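Local atomic coordinates of DNA polymerase sliding clamp (Archaeoglobus fulgidus, PDB entry 1RWZ), a protein that probably acts as a ring-shaped sliding clamp around DNA, a moving platform that tethers DNA polymerase and other proteins during replication. Residues Glu9-Val14 with Lys79-Lys84; Val49-Asp54 with Gly230-Glu235; Met133-Phe138 with Lys203-Gly208; Gly208-Ile213 with Val224-Gly229. All blocks are in the same frame, centred on the assembly; numbering follows the deposited sequence.

How the interactions relate
Interactions 2 and 4 lie side by side in one antiparallel sheet, their centres about 10 Å apart. Strands 45-52, 232-238, 221-227 and 210-215 follow each other across it, and strand 129-134 comes next. Interaction 3 sits where that strand passes into helix 135-146. Its centre is about 7 Å from that of interaction 4, and the two share G208. Interaction 1 fastens a loop to helix 8-19, which packs on the sheet through L10 and V14. Along the chain, interactions 1 and 2 alternate. Interaction 1 closes before interactions 3 and 4 open, and both are nested inside the loop closed by interaction 2. Interaction 2 pairs a strand of each domain, so one sheet runs through both halves of the clamp subunit.

Interaction 1 of 4, residues Glu9-Val14 with Lys79-Lys84; sequences ELLKTV and KSISTK
K12 reaches from helix 8-19 to the loop 79-84 and is the residue most covered by this contact. Its CB points toward the loop. CG lies anti to the carbonyl carbon (chi1 -65°). K12 CD comes 3.4 Å from I81 O. K12 CE stays at the same carbonyl and rests 3.9 Å from T83 CG2. The K12 chain crosses the T83 side chain at about a right angle. The chain bends at chi3, which places CE, and again at chi4, which swings NZ to its acceptor. K12 NZ donates to I81 O at 2.9 Å. The C=O...N angle is 156°, with the nitrogen tilted slightly from the carbonyl plane. K12 NZ also donates to S78 O, so two backbone carbonyls hold the tip.

A second bond joins the backbones. E9 N donates to T83 O at 3.2 Å, and E9 CB meets T83 CB at 3.9 Å. On the buried side, L11 CD2 touches I81 CD1 at 4.3 Å, and I81 also packs on F101. The loop itself contains an ST turn, in which S82 OG accepts from K84 N. K79 and S80 pack on K147 of the second subunit, so the loop lies near a subunit boundary. The arrangement ties helix 8-19 to the loop that follows helix 71-78. Both helices belong to the N-terminal domain. Such paired helices line the central channel in PCNA-type sliding clamps.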
loop_
_atom_site.group_PDB
_atom_site.type_symbol
_atom_site.label_atom_id
_atom_site.label_comp_id
_atom_site.label_asym_id
_atom_site.label_seq_id
_atom_site.Cartn_x
_atom_site.Cartn_y
_atom_site.Cartn_z
ATOM N N GLU A 9 12.872 15.915 -2.369
ATOM C CA GLU A 9 11.883 15.685 -3.413
ATOM C C GLU A 9 12.427 16.096 -4.776
ATOM O O GLU A 9 12.173 15.427 -5.781
ATOM C CB GLU A 9 10.591 16.454 -3.111
ATOM C CG GLU A 9 9.509 16.276 -4.171
ATOM C CD GLU A 9 8.237 17.050 -3.863
ATOM O OE1 GLU A 9 8.323 18.108 -3.203
ATOM O OE2 GLU A 9 7.150 16.608 -4.299
ATOM N N LEU A 10 13.181 17.189 -4.820
ATOM C CA LEU A 10 13.733 17.642 -6.093
ATOM C C LEU A 10 14.692 16.599 -6.655
ATOM O O LEU A 10 14.613 16.235 -7.832
ATOM C CB LEU A 10 14.449 18.982 -5.917
ATOM C CG LEU A 10 15.035 19.655 -7.163
ATOM C CD1 LEU A 10 13.978 19.755 -8.268
ATOM C CD2 LEU A 10 15.541 21.037 -6.779
ATOM N N LEU A 11 15.591 16.096 -5.819
ATOM C CA LEU A 11 16.545 15.094 -6.293
ATOM C C LEU A 11 15.846 13.787 -6.684
ATOM O O LEU A 11 16.136 13.204 -7.733
ATOM C CB LEU A 11 17.603 14.814 -5.220
ATOM C CG LEU A 11 18.668 13.760 -5.566
ATOM C CD1 LEU A 11 19.338 14.101 -6.885
ATOM C CD2 LEU A 11 19.703 13.702 -4.462
ATOM N N LYS A 12 14.920 13.336 -5.848
ATOM C CA LYS A 12 14.207 12.085 -6.107
ATOM C C LYS A 12 13.402 12.121 -7.402
ATOM O O LYS A 12 13.430 11.177 -8.199
ATOM C CB LYS A 12 13.279 11.762 -4.926
ATOM C CG LYS A 12 14.028 11.479 -3.617
ATOM C CD LYS A 12 13.110 11.523 -2.389
ATOM C CE LYS A 12 12.099 10.381 -2.358
ATOM N NZ LYS A 12 12.741 9.061 -2.090
ATOM N N THR A 13 12.693 13.221 -7.617
ATOM C CA THR A 13 11.865 13.358 -8.806
ATOM C C THR A 13 12.658 13.447 -10.103
ATOM O O THR A 13 12.314 12.783 -11.085
ATOM C CB THR A 13 10.928 14.579 -8.670
ATOM O OG1 THR A 13 9.987 14.323 -7.622
ATOM C CG2 THR A 13 10.168 14.830 -9.968
ATOM N N VAL A 14 13.719 14.246 -10.115
ATOM C CA VAL A 14 14.529 14.390 -11.319
ATOM C C VAL A 14 15.311 13.105 -11.604
ATOM O O VAL A 14 15.514 12.729 -12.761
ATOM C CB VAL A 14 15.494 15.582 -11.192
ATOM C CG1 VAL A 14 16.450 15.615 -12.365
ATOM C CG2 VAL A 14 14.687 16.885 -11.149
ATOM N N LYS A 79 15.981 6.384 -2.692
ATOM C CA LYS A 79 14.841 5.761 -2.034
ATOM C C LYS A 79 14.982 5.812 -0.514
ATOM O O LYS A 79 14.001 5.670 0.211
ATOM C CB LYS A 79 14.688 4.311 -2.496
ATOM C CG LYS A 79 14.291 4.178 -3.956
ATOM C CD LYS A 79 14.252 2.727 -4.396
ATOM C CE LYS A 79 13.836 2.619 -5.854
ATOM N NZ LYS A 79 13.785 1.204 -6.315
ATOM N N SER A 80 16.206 6.014 -0.035
ATOM C CA SER A 80 16.448 6.093 1.402
ATOM C C SER A 80 16.409 7.553 1.848
ATOM O O SER A 80 16.543 7.864 3.032
ATOM C CB SER A 80 17.802 5.459 1.755
ATOM O OG SER A 80 18.876 6.168 1.166
ATOM N N ILE A 81 16.215 8.448 0.884
ATOM C CA ILE A 81 16.137 9.874 1.169
ATOM C C ILE A 81 14.670 10.283 1.277
ATOM O O ILE A 81 13.829 9.833 0.494
ATOM C CB ILE A 81 16.804 10.709 0.047
ATOM C CG1 ILE A 81 18.279 10.324 -0.081
ATOM C CG2 ILE A 81 16.655 12.197 0.345
ATOM C CD1 ILE A 81 19.019 11.049 -1.197
ATOM N N SER A 82 14.366 11.128 2.255
ATOM C CA SER A 82 13.004 11.603 2.456
ATOM C C SER A 82 12.756 12.838 1.596
ATOM O O SER A 82 13.676 13.612 1.335
ATOM C CB SER A 82 12.776 11.953 3.930
ATOM O OG SER A 82 11.523 12.592 4.108
ATOM N N THR A 83 11.517 13.020 1.151
ATOM C CA THR A 83 11.181 14.178 0.333
ATOM C C THR A 83 11.413 15.457 1.132
ATOM O O THR A 83 11.648 16.524 0.557
ATOM C CB THR A 83 9.709 14.147 -0.131
ATOM O OG1 THR A 83 8.845 14.084 1.011
ATOM C CG2 THR A 83 9.458 12.943 -1.028
ATOM N N LYS A 84 11.359 15.338 2.459
ATOM C CA LYS A 84 11.555 16.482 3.346
ATOM C C LYS A 84 12.992 16.671 3.833
ATOM O O LYS A 84 13.284 17.596 4.593
ATOM C CB LYS A 84 10.609 16.378 4.543
ATOM C CG LYS A 84 9.148 16.582 4.170
ATOM C CD LYS A 84 8.252 16.573 5.399
ATOM C CE LYS A 84 6.823 16.951 5.037
ATOM N NZ LYS A 84 5.947 16.999 6.241
#

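Interaction 2 of 4, residues Val49-Asp54 with Gly230-Glu235; sequences VDIPKD and GRAKVE
V49-P52 and A232-E235 run antiparallel, with segment axes 4.9 Å apart at closest approach and 168° between their directions. The pairing makes a continuous sheet across the two domains of the PCNA fold: strand 45-52 comes from the N-terminal domain and strand 232-238 from the C-terminal one. D50 and K233 form a hydrogen-bonded pair. D50 N donates to K233 O at 2.9 Å, and K233 N donates to D50 O at the same length. V49 and V234 form the neighbouring non-hydrogen-bonded pair, where V49 CA makes a CA-H...O contact with K233 O.

The side chains of V49 and V234 share one face of the sheet. V49 CG2 meets V234 CG2 at 4.3 Å. I51 CG1 touches A232 CB at the same distance. Helix 8-19 covers this area, with V14 on V49 and I51 and L10 on A232.

D50 and K233 point to the other face. Their CB atoms are 4.3 Å apart, but the charged ends separate. D50 OD1 and K233 NZ are 6.9 Å apart and make no salt bridge. D50 OD2 is hydrogen-bonded to H35 ND1.

R231 and A232 both face L227 on the other neighbouring strand, a classic beta bulge. I51 CG2 lies near R231 O, and S55 OG is hydrogen-bonded to that oxygen. P52 CD approaches the same R231 O to 3.6 Å.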
loop_
_atom_site.group_PDB
_atom_site.type_symbol
_atom_site.label_atom_id
_atom_site.label_comp_id
_atom_site.label_asym_id
_atom_site.label_seq_id
_atom_site.Cartn_x
_atom_site.Cartn_y
_atom_site.Cartn_z
ATOM N N VAL A 49 16.189 17.593 -18.727
ATOM C CA VAL A 49 15.990 18.115 -17.381
ATOM C C VAL A 49 16.754 19.412 -17.155
ATOM O O VAL A 49 17.938 19.518 -17.475
ATOM C CB VAL A 49 16.459 17.101 -16.305
ATOM C CG1 VAL A 49 16.358 17.728 -14.915
ATOM C CG2 VAL A 49 15.620 15.836 -16.369
ATOM N N ASP A 50 16.064 20.398 -16.596
ATOM C CA ASP A 50 16.672 21.676 -16.284
ATOM C C ASP A 50 16.247 22.119 -14.892
ATOM O O ASP A 50 15.054 22.210 -14.606
ATOM C CB ASP A 50 16.253 22.755 -17.292
ATOM C CG ASP A 50 16.983 22.635 -18.619
ATOM O OD1 ASP A 50 16.352 22.225 -19.615
ATOM O OD2 ASP A 50 18.193 22.950 -18.661
ATOM N N ILE A 51 17.226 22.359 -14.025
ATOM C CA ILE A 51 16.952 22.856 -12.680
ATOM C C ILE A 51 17.708 24.176 -12.560
ATOM O O ILE A 51 18.924 24.190 -12.358
ATOM C CB ILE A 51 17.463 21.920 -11.564
ATOM C CG1 ILE A 51 16.936 20.501 -11.762
ATOM C CG2 ILE A 51 16.983 22.452 -10.203
ATOM C CD1 ILE A 51 17.396 19.530 -10.671
ATOM N N PRO A 52 17.001 25.308 -12.701
ATOM C CA PRO A 52 17.639 26.627 -12.602
ATOM C C PRO A 52 18.339 26.772 -11.253
ATOM O O PRO A 52 17.882 26.228 -10.248
ATOM C CB PRO A 52 16.461 27.592 -12.738
ATOM C CG PRO A 52 15.474 26.817 -13.561
ATOM C CD PRO A 52 15.556 25.439 -12.958
ATOM N N LYS A 53 19.441 27.513 -11.226
ATOM C CA LYS A 53 20.184 27.701 -9.986
ATOM C C LYS A 53 19.313 28.199 -8.839
ATOM O O LYS A 53 19.528 27.822 -7.690
ATOM C CB LYS A 53 21.347 28.672 -10.203
ATOM C CG LYS A 53 20.932 30.065 -10.632
ATOM C CD LYS A 53 22.154 30.955 -10.824
ATOM C CE LYS A 53 21.748 32.360 -11.241
ATOM N NZ LYS A 53 22.931 33.241 -11.442
ATOM N N ASP A 54 18.320 29.030 -9.145
ATOM C CA ASP A 54 17.459 29.559 -8.094
ATOM C C ASP A 54 16.502 28.537 -7.483
ATOM O O ASP A 54 15.823 28.836 -6.503
ATOM C CB ASP A 54 16.691 30.785 -8.600
ATOM C CG ASP A 54 17.610 31.964 -8.882
ATOM O OD1 ASP A 54 18.517 32.219 -8.057
ATOM O OD2 ASP A 54 17.431 32.639 -9.919
ATOM N N GLY A 230 7.349 23.643 -9.058
ATOM C CA GLY A 230 7.859 24.429 -10.166
ATOM C C GLY A 230 9.365 24.629 -10.126
ATOM O O GLY A 230 9.899 25.504 -10.813
ATOM N N ARG A 231 10.058 23.818 -9.334
ATOM C CA ARG A 231 11.508 23.933 -9.223
ATOM C C ARG A 231 12.252 23.292 -10.390
ATOM O O ARG A 231 13.355 23.719 -10.747
ATOM C CB ARG A 231 12.002 23.286 -7.928
ATOM C CG ARG A 231 11.591 23.991 -6.635
ATOM C CD ARG A 231 12.285 23.300 -5.468
ATOM N NE ARG A 231 11.950 23.828 -4.145
ATOM C CZ ARG A 231 10.778 23.669 -3.535
ATOM N NH1 ARG A 231 9.789 23.007 -4.124
ATOM N NH2 ARG A 231 10.611 24.140 -2.307
ATOM N N ALA A 232 11.650 22.268 -10.981
ATOM C CA ALA A 232 12.294 21.563 -12.077
ATOM C C ALA A 232 11.479 21.521 -13.348
ATOM O O ALA A 232 10.254 21.454 -13.313
ATOM C CB ALA A 232 12.625 20.134 -11.645
ATOM N N LYS A 233 12.176 21.578 -14.475
ATOM C CA LYS A 233 11.525 21.473 -15.764
ATOM C C LYS A 233 11.983 20.123 -16.299
ATOM O O LYS A 233 13.181 19.866 -16.412
ATOM C CB LYS A 233 11.966 22.593 -16.710
ATOM C CG LYS A 233 11.359 22.463 -18.099
ATOM C CD LYS A 233 11.528 23.725 -18.931
ATOM C CE LYS A 233 10.623 24.839 -18.428
ATOM N NZ LYS A 233 10.650 26.040 -19.318
ATOM N N VAL A 234 11.025 19.250 -16.576
ATOM C CA VAL A 234 11.325 17.930 -17.102
ATOM C C VAL A 234 10.514 17.774 -18.372
ATOM O O VAL A 234 9.289 17.661 -18.333
ATOM C CB VAL A 234 10.944 16.821 -16.097
ATOM C CG1 VAL A 234 11.164 15.448 -16.720
ATOM C CG2 VAL A 234 11.784 16.971 -14.832
ATOM N N GLU A 235 11.208 17.800 -19.501
ATOM C CA GLU A 235 10.554 17.659 -20.787
ATOM C C GLU A 235 10.819 16.284 -21.371
ATOM O O GLU A 235 11.965 15.825 -21.408
ATOM C CB GLU A 235 11.057 18.720 -21.771
ATOM C CG GLU A 235 10.548 18.497 -23.200
ATOM C CD GLU A 235 10.986 19.576 -24.178
ATOM O OE1 GLU A 235 10.772 19.390 -25.395
ATOM O OE2 GLU A 235 11.536 20.606 -23.743
#

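Interaction 3 of 4, residues Met133-Phe138 with Lys203-Gly208; sequences MDAGEF and KVAGSG
D134, A135 and G136 carry most of the contact with the loop 203-208. D134 ends strand 129-134 and is the N-cap of helix 135-146. The loop that follows helix 195-201 folds over this helix start.

The D134 carboxylate works in two directions. With CG anti to the backbone N (chi1 -179°), it lies beside its own carbonyl carbon, between the helix start and the loop. D134 OD1 uses its syn lone pair to accept from G208 N at 2.8 Å, with an angle of 159° at the hydrogen. OD2 caps the helix. D134 OD2 accepts from E137 N at 3.1 Å through its anti lone pair, and more weakly from G136 N. A water also donates to D134 OD2 at 2.7 Å, and it is hydrogen-bonded to S207 OG. The two oxygens thus fix both the helix end and the loop. The negative charge would suit the N-terminal end of the helix dipole.

A135 points its CB toward the loop, and A135 CB meets A205 CB at 3.9 Å. Both alanines also pack on F225 of strand 221-227, which continues the apolar patch into the sheet. K139 NZ, further along the same helix, is hydrogen-bonded to A205 O.

G136 has no side chain, and the loop backbone passes close over it. E137 packs on S103 of the third subunit, so this helix start lies near a subunit boundary. At G136 the approach is backbone to backbone: G136 CA is 3.6 Å from S207 N.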
loop_
_atom_site.group_PDB
_atom_site.type_symbol
_atom_site.label_atom_id
_atom_site.label_comp_id
_atom_site.label_asym_id
_atom_site.label_seq_id
_atom_site.Cartn_x
_atom_site.Cartn_y
_atom_site.Cartn_z
ATOM N N MET A 133 -2.089 22.582 -19.259
ATOM C CA MET A 133 -3.079 21.998 -18.361
ATOM C C MET A 133 -2.423 21.448 -17.106
ATOM O O MET A 133 -1.208 21.536 -16.933
ATOM C CB MET A 133 -3.816 20.857 -19.077
ATOM C CG MET A 133 -2.900 19.712 -19.508
ATOM S SD MET A 133 -3.742 18.437 -20.487
ATOM C CE MET A 133 -4.870 17.812 -19.273
ATOM N N ASP A 134 -3.241 20.883 -16.227
ATOM C CA ASP A 134 -2.735 20.285 -15.001
ATOM C C ASP A 134 -2.191 18.904 -15.355
ATOM O O ASP A 134 -2.863 18.133 -16.035
ATOM C CB ASP A 134 -3.861 20.131 -13.986
ATOM C CG ASP A 134 -3.382 19.529 -12.686
ATOM O OD1 ASP A 134 -2.840 20.277 -11.849
ATOM O OD2 ASP A 134 -3.533 18.302 -12.511
ATOM N N ALA A 135 -0.983 18.597 -14.895
ATOM C CA ALA A 135 -0.353 17.309 -15.186
ATOM C C ALA A 135 -1.135 16.135 -14.602
ATOM O O ALA A 135 -1.139 15.041 -15.171
ATOM C CB ALA A 135 1.075 17.298 -14.661
ATOM N N GLY A 136 -1.796 16.364 -13.469
ATOM C CA GLY A 136 -2.571 15.305 -12.844
ATOM C C GLY A 136 -3.766 14.912 -13.688
ATOM O O GLY A 136 -4.126 13.733 -13.768
ATOM N N GLU A 137 -4.389 15.903 -14.316
ATOM C CA GLU A 137 -5.543 15.670 -15.171
ATOM C C GLU A 137 -5.094 14.881 -16.402
ATOM O O GLU A 137 -5.785 13.963 -16.851
ATOM C CB GLU A 137 -6.155 17.003 -15.599
ATOM C CG GLU A 137 -7.418 16.884 -16.432
ATOM C CD GLU A 137 -8.587 16.273 -15.669
ATOM O OE1 GLU A 137 -8.450 15.988 -14.459
ATOM O OE2 GLU A 137 -9.652 16.081 -16.286
ATOM N N PHE A 138 -3.933 15.250 -16.938
ATOM C CA PHE A 138 -3.373 14.572 -18.108
ATOM C C PHE A 138 -3.085 13.120 -17.731
ATOM O O PHE A 138 -3.420 12.191 -18.471
ATOM C CB PHE A 138 -2.075 15.267 -18.534
ATOM C CG PHE A 138 -1.372 14.604 -19.693
ATOM C CD1 PHE A 138 -1.842 14.755 -20.993
ATOM C CD2 PHE A 138 -0.222 13.852 -19.478
ATOM C CE1 PHE A 138 -1.165 14.164 -22.070
ATOM C CE2 PHE A 138 0.459 13.257 -20.547
ATOM C CZ PHE A 138 -0.015 13.416 -21.843
ATOM N N LYS A 203 4.584 9.194 -14.365
ATOM C CA LYS A 203 4.895 8.683 -13.034
ATOM C C LYS A 203 5.603 9.682 -12.118
ATOM O O LYS A 203 5.574 9.527 -10.896
ATOM C CB LYS A 203 5.716 7.397 -13.142
ATOM C CG LYS A 203 4.874 6.214 -13.587
ATOM C CD LYS A 203 5.691 4.944 -13.698
ATOM C CE LYS A 203 4.801 3.787 -14.122
ATOM N NZ LYS A 203 5.573 2.528 -14.316
ATOM N N VAL A 204 6.226 10.704 -12.693
ATOM C CA VAL A 204 6.917 11.707 -11.883
ATOM C C VAL A 204 6.079 12.970 -11.700
ATOM O O VAL A 204 6.525 13.931 -11.068
ATOM C CB VAL A 204 8.278 12.114 -12.502
ATOM C CG1 VAL A 204 9.216 10.910 -12.536
ATOM C CG2 VAL A 204 8.076 12.680 -13.903
ATOM N N ALA A 205 4.865 12.962 -12.242
ATOM C CA ALA A 205 3.982 14.123 -12.149
ATOM C C ALA A 205 2.699 13.843 -11.379
ATOM O O ALA A 205 2.315 12.694 -11.175
ATOM C CB ALA A 205 3.642 14.627 -13.550
ATOM N N GLY A 206 2.031 14.912 -10.958
ATOM C CA GLY A 206 0.792 14.755 -10.221
ATOM C C GLY A 206 -0.038 16.020 -10.242
ATOM O O GLY A 206 0.336 17.007 -10.876
ATOM N N SER A 207 -1.176 15.991 -9.557
ATOM C CA SER A 207 -2.046 17.157 -9.500
ATOM C C SER A 207 -1.228 18.320 -8.972
ATOM O O SER A 207 -0.427 18.151 -8.056
ATOM C CB SER A 207 -3.232 16.896 -8.567
ATOM O OG SER A 207 -4.038 15.845 -9.063
ATOM N N GLY A 208 -1.413 19.497 -9.557
ATOM C CA GLY A 208 -0.666 20.650 -9.091
ATOM C C GLY A 208 0.564 20.969 -9.917
ATOM O O GLY A 208 1.108 22.071 -9.821
HETATM O O HOH W 1 -5.577 17.385 -11.072
#

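Interaction 4 of 4, residues Gly208-Ile213 with Val224-Gly229; sequences GDLLTI and VFELVG
D209 OD1 is gripped by three waters, each of which links it to the backbone of segment 224-229. One water donates to D209 OD1 at 2.8 Å and to E226 O. The other two also donate to OD1; one accepts from V228 N, the other from G229 N. D209 OD2 accepts from G206 N. The D209 side chain crosses that of L227 at about a right angle, with D209 CG 3.6 Å from L227 CD2.

Beyond D209 the strands pair antiparallel. E226 N donates to L210 O at 2.9 Å. T212 and V224 bond in both directions, and V224 N reaches T212 O at 2.8 Å. The exception is L210 N to E226 O, which is weak.

On one face, L211 CD1 sits over the centre of the F225 ring. L211 CD1 is 3.8 Å from the F225 centroid and 5° off the ring normal, a CH-pi contact. On the other face, L210 and E226 lie side by side. A fourth water donates to E226 OE2 and V224 O and is hydrogen-bonded to T212 OG1.

F138 of helix 135-146 packs on L211. This is the beta hairpin of strands 210-215 and 221-227, part of the sheet that backs helix 135-146 in the C-terminal domain of the PCNA fold.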
loop_
_atom_site.group_PDB
_atom_site.type_symbol
_atom_site.label_atom_id
_atom_site.label_comp_id
_atom_site.label_asym_id
_atom_site.label_seq_id
_atom_site.Cartn_x
_atom_site.Cartn_y
_atom_site.Cartn_z
ATOM N N GLY A 208 -1.413 19.497 -9.557
ATOM C CA GLY A 208 -0.666 20.650 -9.091
ATOM C C GLY A 208 0.564 20.969 -9.917
ATOM O O GLY A 208 1.108 22.071 -9.821
ATOM N N ASP A 209 1.025 20.007 -10.711
ATOM C CA ASP A 209 2.190 20.232 -11.567
ATOM C C ASP A 209 1.675 20.745 -12.906
ATOM O O ASP A 209 0.611 20.333 -13.365
ATOM C CB ASP A 209 2.979 18.933 -11.775
ATOM C CG ASP A 209 3.654 18.444 -10.502
ATOM O OD1 ASP A 209 4.234 19.280 -9.779
ATOM O OD2 ASP A 209 3.618 17.223 -10.231
ATOM N N LEU A 210 2.420 21.648 -13.535
ATOM C CA LEU A 210 1.992 22.198 -14.814
ATOM C C LEU A 210 2.531 21.366 -15.970
ATOM O O LEU A 210 3.647 20.850 -15.908
ATOM C CB LEU A 210 2.487 23.641 -14.972
ATOM C CG LEU A 210 1.830 24.467 -16.081
ATOM C CD1 LEU A 210 0.386 24.788 -15.683
ATOM C CD2 LEU A 210 2.613 25.760 -16.306
ATOM N N LEU A 211 1.720 21.220 -17.010
ATOM C CA LEU A 211 2.138 20.485 -18.199
ATOM C C LEU A 211 1.837 21.334 -19.416
ATOM O O LEU A 211 0.721 21.822 -19.577
ATOM C CB LEU A 211 1.392 19.153 -18.326
ATOM C CG LEU A 211 1.547 18.463 -19.691
ATOM C CD1 LEU A 211 3.016 18.108 -19.954
ATOM C CD2 LEU A 211 0.682 17.226 -19.724
ATOM N N THR A 212 2.846 21.529 -20.258
ATOM C CA THR A 212 2.676 22.283 -21.488
ATOM C C THR A 212 2.948 21.285 -22.598
ATOM O O THR A 212 4.027 20.689 -22.656
ATOM C CB THR A 212 3.685 23.437 -21.601
ATOM O OG1 THR A 212 3.462 24.368 -20.534
ATOM C CG2 THR A 212 3.532 24.157 -22.952
ATOM N N ILE A 213 1.963 21.098 -23.463
ATOM C CA ILE A 213 2.097 20.165 -24.574
ATOM C C ILE A 213 2.311 20.939 -25.865
ATOM O O ILE A 213 1.560 21.867 -26.157
ATOM C CB ILE A 213 0.817 19.323 -24.748
ATOM C CG1 ILE A 213 0.485 18.594 -23.445
ATOM C CG2 ILE A 213 0.997 18.335 -25.910
ATOM C CD1 ILE A 213 -0.868 17.895 -23.466
ATOM N N VAL A 224 6.245 19.222 -21.657
ATOM C CA VAL A 224 7.056 19.959 -20.708
ATOM C C VAL A 224 6.379 20.014 -19.347
ATOM O O VAL A 224 5.410 20.751 -19.151
ATOM C CB VAL A 224 7.318 21.392 -21.210
ATOM C CG1 VAL A 224 8.319 22.098 -20.301
ATOM C CG2 VAL A 224 7.850 21.347 -22.642
ATOM N N PHE A 225 6.891 19.215 -18.418
ATOM C CA PHE A 225 6.362 19.175 -17.062
ATOM C C PHE A 225 7.172 20.115 -16.164
ATOM O O PHE A 225 8.398 20.195 -16.278
ATOM C CB PHE A 225 6.474 17.767 -16.456
ATOM C CG PHE A 225 5.626 16.729 -17.127
ATOM C CD1 PHE A 225 6.108 16.020 -18.228
ATOM C CD2 PHE A 225 4.363 16.423 -16.635
ATOM C CE1 PHE A 225 5.343 15.020 -18.820
ATOM C CE2 PHE A 225 3.588 15.426 -17.220
ATOM C CZ PHE A 225 4.083 14.719 -18.318
ATOM N N GLU A 226 6.479 20.833 -15.285
ATOM C CA GLU A 226 7.135 21.706 -14.315
ATOM C C GLU A 226 6.772 21.026 -13.003
ATOM O O GLU A 226 5.606 20.981 -12.608
ATOM C CB GLU A 226 6.600 23.135 -14.424
ATOM C CG GLU A 226 6.990 23.745 -15.764
ATOM C CD GLU A 226 6.555 25.183 -15.935
ATOM O OE1 GLU A 226 7.186 26.078 -15.338
ATOM O OE2 GLU A 226 5.580 25.411 -16.674
ATOM N N LEU A 227 7.787 20.469 -12.352
ATOM C CA LEU A 227 7.599 19.678 -11.138
ATOM C C LEU A 227 8.231 20.205 -9.859
ATOM O O LEU A 227 9.065 21.102 -9.883
ATOM C CB LEU A 227 8.154 18.272 -11.386
ATOM C CG LEU A 227 7.749 17.606 -12.705
ATOM C CD1 LEU A 227 8.537 16.303 -12.893
ATOM C CD2 LEU A 227 6.259 17.338 -12.694
ATOM N N VAL A 228 7.834 19.591 -8.746
ATOM C CA VAL A 228 8.347 19.925 -7.420
ATOM C C VAL A 228 8.200 21.408 -7.094
ATOM O O VAL A 228 9.185 22.116 -6.876
ATOM C CB VAL A 228 9.833 19.508 -7.289
ATOM C CG1 VAL A 228 10.268 19.559 -5.827
ATOM C CG2 VAL A 228 10.020 18.092 -7.841
ATOM N N GLY A 229 6.956 21.869 -7.045
ATOM C CA GLY A 229 6.716 23.270 -6.751
ATOM C C GLY A 229 7.263 24.172 -7.842
ATOM O O GLY A 229 7.604 25.330 -7.595
HETATM O O HOH W 2 5.135 21.943 -9.966
HETATM O O HOH W 3 6.048 17.358 -8.525
HETATM O O HOH W 4 4.842 19.877 -7.137
HETATM O O HOH W 5 4.838 23.495 -18.410
#